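Local structure of chorismate synthase (Campylobacter jejuni, 1SQ1) at the interface of chains A and B. The protein catalyses the anti-1,4-elimination of phosphate from 5-enolpyruvylshikimate-3-phosphate to give chorismate, the last step of the shikimate pathway, with reduced FMN as cofactor. Residues are numbered along the deposited sequence; one frame, centred on the assembly and turned at random. Chains: chain A/B, Chorismate synthase.

Contact 1: the interface of chains A and B. Residues chain A 227-228, 231, 243-245; chain B 235, 241-242.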
loop_
_atom_site.group_PDB
_atom_site.type_symbol
_atom_site.label_atom_id
_atom_site.label_comp_id
_atom_site.label_asym_id
_atom_site.label_seq_id
_atom_site.Cartn_x
_atom_site.Cartn_y
_atom_site.Cartn_z
ATOM N N ASP A 227 -3.120 -1.151 -18.527
ATOM C CA ASP A 227 -4.062 -2.215 -18.883
ATOM C C ASP A 227 -4.390 -3.051 -17.635
ATOM O O ASP A 227 -5.559 -3.372 -17.394
ATOM C CB ASP A 227 -3.522 -3.086 -20.031
ATOM C CG ASP A 227 -2.071 -3.432 -19.864
ATOM O OD1 ASP A 227 -1.487 -4.038 -20.784
ATOM O OD2 ASP A 227 -1.512 -3.090 -18.807
ATOM N N SER A 228 -3.375 -3.383 -16.835
ATOM C CA SER A 228 -3.597 -4.138 -15.596
ATOM C C SER A 228 -4.665 -3.442 -14.757
ATOM O O SER A 228 -5.704 -4.020 -14.458
ATOM C CB SER A 228 -2.322 -4.223 -14.750
ATOM O OG SER A 228 -1.386 -5.142 -15.281
ATOM N N ALA A 231 -8.016 -3.630 -16.258
ATOM C CA ALA A 231 -8.554 -4.979 -16.185
ATOM C C ALA A 231 -9.070 -5.291 -14.795
ATOM O O ALA A 231 -10.094 -5.957 -14.631
ATOM C CB ALA A 231 -7.485 -5.969 -16.560
ATOM N N VAL A 243 -12.737 -9.154 -20.316
ATOM C CA VAL A 243 -12.244 -7.820 -20.609
ATOM C C VAL A 243 -11.308 -7.826 -21.799
ATOM O O VAL A 243 -10.377 -8.642 -21.874
ATOM C CB VAL A 243 -11.476 -7.258 -19.443
ATOM C CG1 VAL A 243 -10.971 -5.885 -19.788
ATOM C CG2 VAL A 243 -12.358 -7.225 -18.225
ATOM N N GLU A 244 -11.554 -6.908 -22.728
ATOM C CA GLU A 244 -10.723 -6.813 -23.921
ATOM C C GLU A 244 -10.101 -5.446 -24.126
ATOM O O GLU A 244 -10.703 -4.414 -23.837
ATOM C CB GLU A 244 -11.527 -7.142 -25.177
ATOM C CG GLU A 244 -11.852 -8.601 -25.362
ATOM C CD GLU A 244 -12.478 -8.858 -26.705
ATOM O OE1 GLU A 244 -13.534 -8.258 -26.992
ATOM O OE2 GLU A 244 -11.910 -9.658 -27.476
ATOM N N ILE A 245 -8.886 -5.446 -24.646
ATOM C CA ILE A 245 -8.211 -4.198 -24.934
ATOM C C ILE A 245 -7.781 -4.228 -26.385
ATOM O O ILE A 245 -6.880 -4.976 -26.771
ATOM C CB ILE A 245 -6.991 -3.985 -24.022
ATOM C CG1 ILE A 245 -7.463 -3.825 -22.570
ATOM C CG2 ILE A 245 -6.216 -2.761 -24.475
ATOM C CD1 ILE A 245 -6.366 -3.589 -21.588
HETATM N N MSE B 235 -3.391 -9.623 -17.570
HETATM C CA MSE B 235 -3.331 -8.534 -18.570
HETATM C C MSE B 235 -1.947 -7.904 -18.506
HETATM O O MSE B 235 -1.416 -7.447 -19.515
HETATM C CB MSE B 235 -4.364 -7.433 -18.271
HETATM C CG MSE B 235 -5.762 -7.601 -18.872
HETATM SE SE MSE B 235 -5.850 -7.428 -20.795
HETATM C CE MSE B 235 -4.273 -6.344 -21.021
ATOM N N LYS B 241 -3.736 -9.275 -24.498
ATOM C CA LYS B 241 -4.720 -8.274 -24.883
ATOM C C LYS B 241 -6.165 -8.618 -24.471
ATOM O O LYS B 241 -7.097 -7.839 -24.706
ATOM C CB LYS B 241 -4.646 -8.046 -26.393
ATOM C CG LYS B 241 -3.261 -7.658 -26.904
ATOM C CD LYS B 241 -2.739 -6.368 -26.284
ATOM C CE LYS B 241 -3.638 -5.174 -26.556
ATOM N NZ LYS B 241 -3.031 -3.976 -25.919
ATOM N N ALA B 242 -6.357 -9.785 -23.868
ATOM C CA ALA B 242 -7.682 -10.179 -23.410
ATOM C C ALA B 242 -7.607 -11.236 -22.313
ATOM O O ALA B 242 -6.682 -12.051 -22.273
ATOM C CB ALA B 242 -8.515 -10.690 -24.573
#
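B:Met235, modelled as selenomethionine, reaches across the subunit boundary into a groove walled by A:Asp227, A:Ala231 and A:Ile245. Its chain is bent at chi2 (-69°) and again at chi3, and these bends part the two ends of the side chain: CG rests against the A:Ala231 CB methyl at 3.3 Å, while the terminal methyl CE turns towards A:Asp227 and A:Ile245. That CE lies 3.5 Å from CB of A:Asp227 and 3.5 Å from CD1 of A:Ile245, and both side chains pass it at an oblique angle.

Outward from this apolar centre, the other branch of A:Ile245, CG2, lies beside the end of B:Lys241, 3.7 Å from the ammonium nitrogen NZ, with the side chains roughly perpendicular. At the polar rim, A:Ile245 N donates to B:Lys241 O over 3.0 Å, the donor lying almost in line with the carbonyl bond (162°). It belongs to an antiparallel bridge pairing A:Glu244 with B:Ala242. The A:Asp227 carboxylate bonds within its own chain, OD2 receiving A:Ser228 N at 2.7 Å.

In the fold, helix 226-235 supplies A:Asp227, A:Ala231 and B:Met235, strand 240-245 both the pairing and A:Ile245, and the two copies of that strand meet antiparallel at the two-fold interface.

Contact 2: the interface of chains A and B. Residues chain A 127, 236, 238; chain B 222, 225.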
loop_
_atom_site.group_PDB
_atom_site.type_symbol
_atom_site.label_atom_id
_atom_site.label_comp_id
_atom_site.label_asym_id
_atom_site.label_seq_id
_atom_site.Cartn_x
_atom_site.Cartn_y
_atom_site.Cartn_z
ATOM N N GLU A 127 -22.750 -0.601 -3.888
ATOM C CA GLU A 127 -21.520 0.081 -4.307
ATOM C C GLU A 127 -21.624 0.843 -5.617
ATOM O O GLU A 127 -21.029 1.907 -5.776
ATOM C CB GLU A 127 -20.367 -0.933 -4.411
ATOM C CG GLU A 127 -20.797 -2.334 -4.875
ATOM C CD GLU A 127 -20.037 -2.848 -6.099
ATOM O OE1 GLU A 127 -20.203 -2.283 -7.202
ATOM O OE2 GLU A 127 -19.276 -3.830 -5.960
ATOM N N GLY A 236 -13.517 -6.350 -11.838
ATOM C CA GLY A 236 -14.064 -6.190 -10.502
ATOM C C GLY A 236 -15.542 -5.826 -10.481
ATOM O O GLY A 236 -16.240 -6.063 -9.492
ATOM N N ASN A 238 -19.465 -5.916 -10.965
ATOM C CA ASN A 238 -20.411 -7.010 -10.852
ATOM C C ASN A 238 -20.834 -7.512 -12.204
ATOM O O ASN A 238 -21.044 -6.731 -13.124
ATOM C CB ASN A 238 -21.658 -6.570 -10.107
ATOM C CG ASN A 238 -21.587 -6.886 -8.642
ATOM O OD1 ASN A 238 -22.394 -7.666 -8.128
ATOM N ND2 ASN A 238 -20.610 -6.295 -7.949
ATOM N N LEU B 222 -14.758 -6.417 -2.754
ATOM C CA LEU B 222 -14.867 -5.008 -3.084
ATOM C C LEU B 222 -13.776 -4.579 -4.041
ATOM O O LEU B 222 -14.014 -4.532 -5.248
ATOM C CB LEU B 222 -14.892 -4.146 -1.835
ATOM C CG LEU B 222 -16.315 -3.586 -1.667
ATOM C CD1 LEU B 222 -16.617 -2.607 -2.789
ATOM C CD2 LEU B 222 -17.349 -4.707 -1.699
ATOM N N LYS B 225 -10.749 -8.369 -5.321
ATOM C CA LYS B 225 -11.429 -9.603 -5.673
ATOM C C LYS B 225 -10.491 -10.537 -6.430
ATOM O O LYS B 225 -9.592 -10.091 -7.143
ATOM C CB LYS B 225 -12.647 -9.263 -6.533
ATOM C CG LYS B 225 -13.613 -8.277 -5.881
ATOM C CD LYS B 225 -14.849 -8.116 -6.749
ATOM C CE LYS B 225 -16.006 -7.498 -5.990
ATOM N NZ LYS B 225 -17.229 -7.416 -6.852
#
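B:Lys225 extends its ammonium group to the main chain of A:Gly236, illustrating how one long side chain can tie a loop of one subunit to a helix end of the other. NZ donates to A:Gly236 O at 3.1 Å, approaching in the carbonyl plane with a C=O...N angle of 160°.

Reach comes from the shape of the lysine. CG stands anti to the carbonyl carbon (chi1 -56°), and beyond it the chain is fully extended, which carries NZ across the boundary. A:Gly236 directly follows helix 226-235, and the partial negative charge expected at that helix end would probably favour a positively charged group here.

Farther out, the carboxylate of A:Glu127 is turned towards the lysine, its OE2 standing 4.2 Å from NZ; this is too long for a salt bridge, but the opposite charges may still help to place the ammonium group. B:Leu222, from the same loop as the lysine, lies beside that carboxylate as an apolar flank that does not bond to it, with CD1 4.3 Å from OE2 of A:Glu127. The side chain of A:Asn238, a residue predicted to bind FMN, crosses the lysine at about a right angle. As modelled, its amide nitrogen ND2 lies 3.7 Å from B:Lys225 NZ, a pair that is not a bond, and faces the carboxylate instead, 3.4 Å from A:Glu127 OE2.

Contact 3: the interface of chains A and B. Residues chain A 192, 195-196, 199; chain B 255.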
loop_
_atom_site.group_PDB
_atom_site.type_symbol
_atom_site.label_atom_id
_atom_site.label_comp_id
_atom_site.label_asym_id
_atom_site.label_seq_id
_atom_site.Cartn_x
_atom_site.Cartn_y
_atom_site.Cartn_z
ATOM N N GLU A 192 -35.032 -7.767 -26.879
ATOM C CA GLU A 192 -34.312 -8.855 -26.212
ATOM C C GLU A 192 -34.368 -8.696 -24.697
ATOM O O GLU A 192 -34.536 -9.675 -23.969
ATOM C CB GLU A 192 -32.848 -8.886 -26.677
ATOM C CG GLU A 192 -31.945 -9.823 -25.877
ATOM C CD GLU A 192 -32.258 -11.287 -26.109
ATOM O OE1 GLU A 192 -31.616 -12.154 -25.477
ATOM O OE2 GLU A 192 -33.144 -11.579 -26.932
ATOM N N ASN A 195 -38.120 -9.033 -23.572
ATOM C CA ASN A 195 -38.416 -10.455 -23.618
ATOM C C ASN A 195 -37.814 -11.146 -22.406
ATOM O O ASN A 195 -38.476 -11.937 -21.744
ATOM C CB ASN A 195 -37.854 -11.082 -24.892
ATOM C CG ASN A 195 -38.312 -12.514 -25.081
ATOM O OD1 ASN A 195 -39.492 -12.770 -25.307
ATOM N ND2 ASN A 195 -37.383 -13.457 -24.978
ATOM N N ALA A 196 -36.551 -10.840 -22.123
ATOM C CA ALA A 196 -35.859 -11.431 -20.987
ATOM C C ALA A 196 -36.547 -11.056 -19.674
ATOM O O ALA A 196 -36.555 -11.843 -18.723
ATOM C CB ALA A 196 -34.408 -10.981 -20.964
ATOM N N SER A 199 -40.126 -12.820 -19.306
ATOM C CA SER A 199 -39.834 -14.234 -19.098
ATOM C C SER A 199 -39.335 -14.497 -17.689
ATOM O O SER A 199 -39.068 -15.649 -17.334
ATOM C CB SER A 199 -38.754 -14.712 -20.071
ATOM O OG SER A 199 -39.213 -14.721 -21.402
ATOM N N ARG B 255 -28.441 -16.210 -21.305
ATOM C CA ARG B 255 -29.526 -15.734 -20.465
ATOM C C ARG B 255 -29.330 -16.284 -19.064
ATOM O O ARG B 255 -28.772 -17.362 -18.890
ATOM C CB ARG B 255 -30.874 -16.187 -21.000
ATOM C CG ARG B 255 -31.238 -15.558 -22.300
ATOM C CD ARG B 255 -32.726 -15.439 -22.386
ATOM N NE ARG B 255 -33.113 -14.554 -23.472
ATOM C CZ ARG B 255 -34.363 -14.194 -23.724
ATOM N NH1 ARG B 255 -35.351 -14.644 -22.962
ATOM N NH2 ARG B 255 -34.621 -13.387 -24.740
#
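B:Arg255 and A:Glu192 approach from opposite directions and meet through their charged ends in a salt bridge, with NH2 of the guanidinium 3.2 Å from the carboxylate oxygen OE2. The two flat groups are not coplanar but turned 67° apart. OE2 lies at the guanidinium edge, in its plane, whereas OE1 is shared by longer approaches from NE and NH2. All the individual hydrogen bonds of the pair are weak, so the attraction probably rests more on charge than on a fitted two-pronged geometry.

A:Asn195 runs at about a right angle to the arginine, and its amide meets the guanidinium at the edge, facing NH1 and NH2, although the planes are 59° apart. As modelled, its ND2 lies 2.8 Å from NH2 and 3.1 Å from NH1, which sets donor against donor. The amide may therefore be placed the wrong way round; with its oxygen in that position it could accept from the arginine. One face of the guanidinium is covered by the methyl group of A:Ala196, whose CB sits 4.2 Å above the plane, over its centre.

The arginine chain, extended from CG to NE, carries the guanidinium across the boundary to the helix, while A:Glu192 places CG anti to its own nitrogen (chi1 170°) and bends at chi2 to present the carboxylate.

The chain A residues run from the middle of helix 186-198 to just past its C-terminal end, where A:Ser199 OG bonds to A:Asn195 O; B:Arg255 reaches them from the loop between 3-10 helix 248-253 and helix 256-259.

Contact 4: the interface of chains A and B. Residues chain A 251, 254-256, 259; chain B 293-295.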
loop_
_atom_site.group_PDB
_atom_site.type_symbol
_atom_site.label_atom_id
_atom_site.label_comp_id
_atom_site.label_asym_id
_atom_site.label_seq_id
_atom_site.Cartn_x
_atom_site.Cartn_y
_atom_site.Cartn_z
ATOM N N ALA A 251 -6.758 -10.620 -31.454
ATOM C CA ALA A 251 -5.346 -10.412 -31.677
ATOM C C ALA A 251 -4.634 -11.747 -31.554
ATOM O O ALA A 251 -3.555 -11.916 -32.099
ATOM C CB ALA A 251 -4.777 -9.418 -30.669
HETATM N N MSE A 254 -4.202 -13.410 -34.979
HETATM C CA MSE A 254 -3.526 -12.608 -35.998
HETATM C C MSE A 254 -2.037 -12.888 -36.094
HETATM O O MSE A 254 -1.487 -13.665 -35.327
HETATM C CB MSE A 254 -3.725 -11.115 -35.708
HETATM C CG MSE A 254 -5.083 -10.561 -36.093
HETATM SE SE MSE A 254 -5.393 -8.791 -35.334
HETATM C CE MSE A 254 -4.575 -7.670 -36.683
ATOM N N ARG A 255 -1.388 -12.257 -37.060
ATOM C CA ARG A 255 0.049 -12.396 -37.209
ATOM C C ARG A 255 0.695 -11.044 -36.965
ATOM O O ARG A 255 0.091 -10.009 -37.227
ATOM C CB ARG A 255 0.412 -12.883 -38.601
ATOM C CG ARG A 255 -0.027 -14.279 -38.875
ATOM C CD ARG A 255 0.923 -14.912 -39.841
ATOM N NE ARG A 255 0.729 -16.351 -39.891
ATOM C CZ ARG A 255 1.492 -17.177 -40.594
ATOM N NH1 ARG A 255 2.505 -16.702 -41.305
ATOM N NH2 ARG A 255 1.235 -18.475 -40.584
ATOM N N GLY A 256 1.924 -11.057 -36.468
ATOM C CA GLY A 256 2.622 -9.815 -36.197
ATOM C C GLY A 256 2.484 -8.768 -37.293
ATOM O O GLY A 256 2.291 -7.580 -37.008
ATOM N N ASN A 259 -1.022 -7.073 -36.799
ATOM C CA ASN A 259 -1.346 -6.436 -35.522
ATOM C C ASN A 259 -0.465 -5.223 -35.253
ATOM O O ASN A 259 -0.883 -4.266 -34.602
ATOM C CB ASN A 259 -1.182 -7.435 -34.376
ATOM C CG ASN A 259 -2.130 -7.161 -33.235
ATOM O OD1 ASN A 259 -3.336 -7.067 -33.437
ATOM N ND2 ASN A 259 -1.596 -7.034 -32.033
ATOM N N LYS B 293 -1.162 -11.720 -28.105
ATOM C CA LYS B 293 -1.094 -11.175 -29.453
ATOM C C LYS B 293 0.227 -11.624 -30.051
ATOM O O LYS B 293 1.100 -12.125 -29.336
ATOM C CB LYS B 293 -1.139 -9.648 -29.418
ATOM C CG LYS B 293 0.168 -8.983 -28.992
ATOM C CD LYS B 293 0.060 -7.454 -28.974
ATOM C CE LYS B 293 1.402 -6.811 -28.639
ATOM N NZ LYS B 293 1.373 -5.343 -28.859
ATOM N N PRO B 294 0.388 -11.474 -31.373
ATOM C CA PRO B 294 1.653 -11.888 -31.978
ATOM C C PRO B 294 2.789 -10.971 -31.537
ATOM O O PRO B 294 2.628 -9.751 -31.430
ATOM C CB PRO B 294 1.368 -11.803 -33.475
ATOM C CG PRO B 294 0.287 -10.772 -33.562
ATOM C CD PRO B 294 -0.597 -11.127 -32.408
ATOM N N THR B 295 3.932 -11.586 -31.260
ATOM C CA THR B 295 5.140 -10.889 -30.830
ATOM C C THR B 295 5.417 -9.690 -31.727
ATOM O O THR B 295 5.454 -9.824 -32.949
ATOM C CB THR B 295 6.340 -11.822 -30.925
ATOM O OG1 THR B 295 5.906 -13.177 -30.742
ATOM C CG2 THR B 295 7.360 -11.467 -29.870
#
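B:Pro294, in a polyproline II-like backbone conformation (phi -69°, psi 139°), lies against the turn of chain A that leads from 3-10 helix 248-253 through A:Met254 and A:Arg255 into helix 256-259. The pyrrolidine ring does most of the touching. Its CB packs on the alpha carbon of A:Gly256 at 3.6 Å, and its CG meets CB of A:Asn259 at 3.7 Å. The same CG lies 4.0 Å from CA of A:Arg255, so this residue takes part through its backbone.

Beside the ring, B:Lys293 shows its aliphatic side to chain A. With CG lodged between the backbone nitrogen and the carbonyl carbon (chi1 76°) and the rest of the chain extended, the lysine crosses A:Asn259 at about a right angle. The asparagine amide nitrogen ND2 lies over the methylenes, 3.5 Å from CD, and the methyl CB of A:Ala251 meets the lysine CB at 3.9 Å.

B:Lys293, B:Pro294 and B:Thr295 belong to a segment predicted to bind FMN. By packing against it, the neighbouring subunit probably steadies this loop and thereby couples assembly to the shape of the cofactor site.

The contacts spread along one two-fold interface: the C-alpha centres of contacts 1 and 4 are about 15 Å apart, those of contacts 1 and 2 about 17 Å, and those of contacts 3 and 4 about 37 Å. Helix 226-235 joins contact 1 to contact 2, whose carbonyl acceptor directly follows it. Arg255 serves twice, through its side chain from chain B in contact 3 and through its backbone from chain A in contact 4. Predicted FMN-binding residues appear in contacts 2 and 4, so this dimeric unit of the homotetramer probably supports its cofactor sites as well as its assembly.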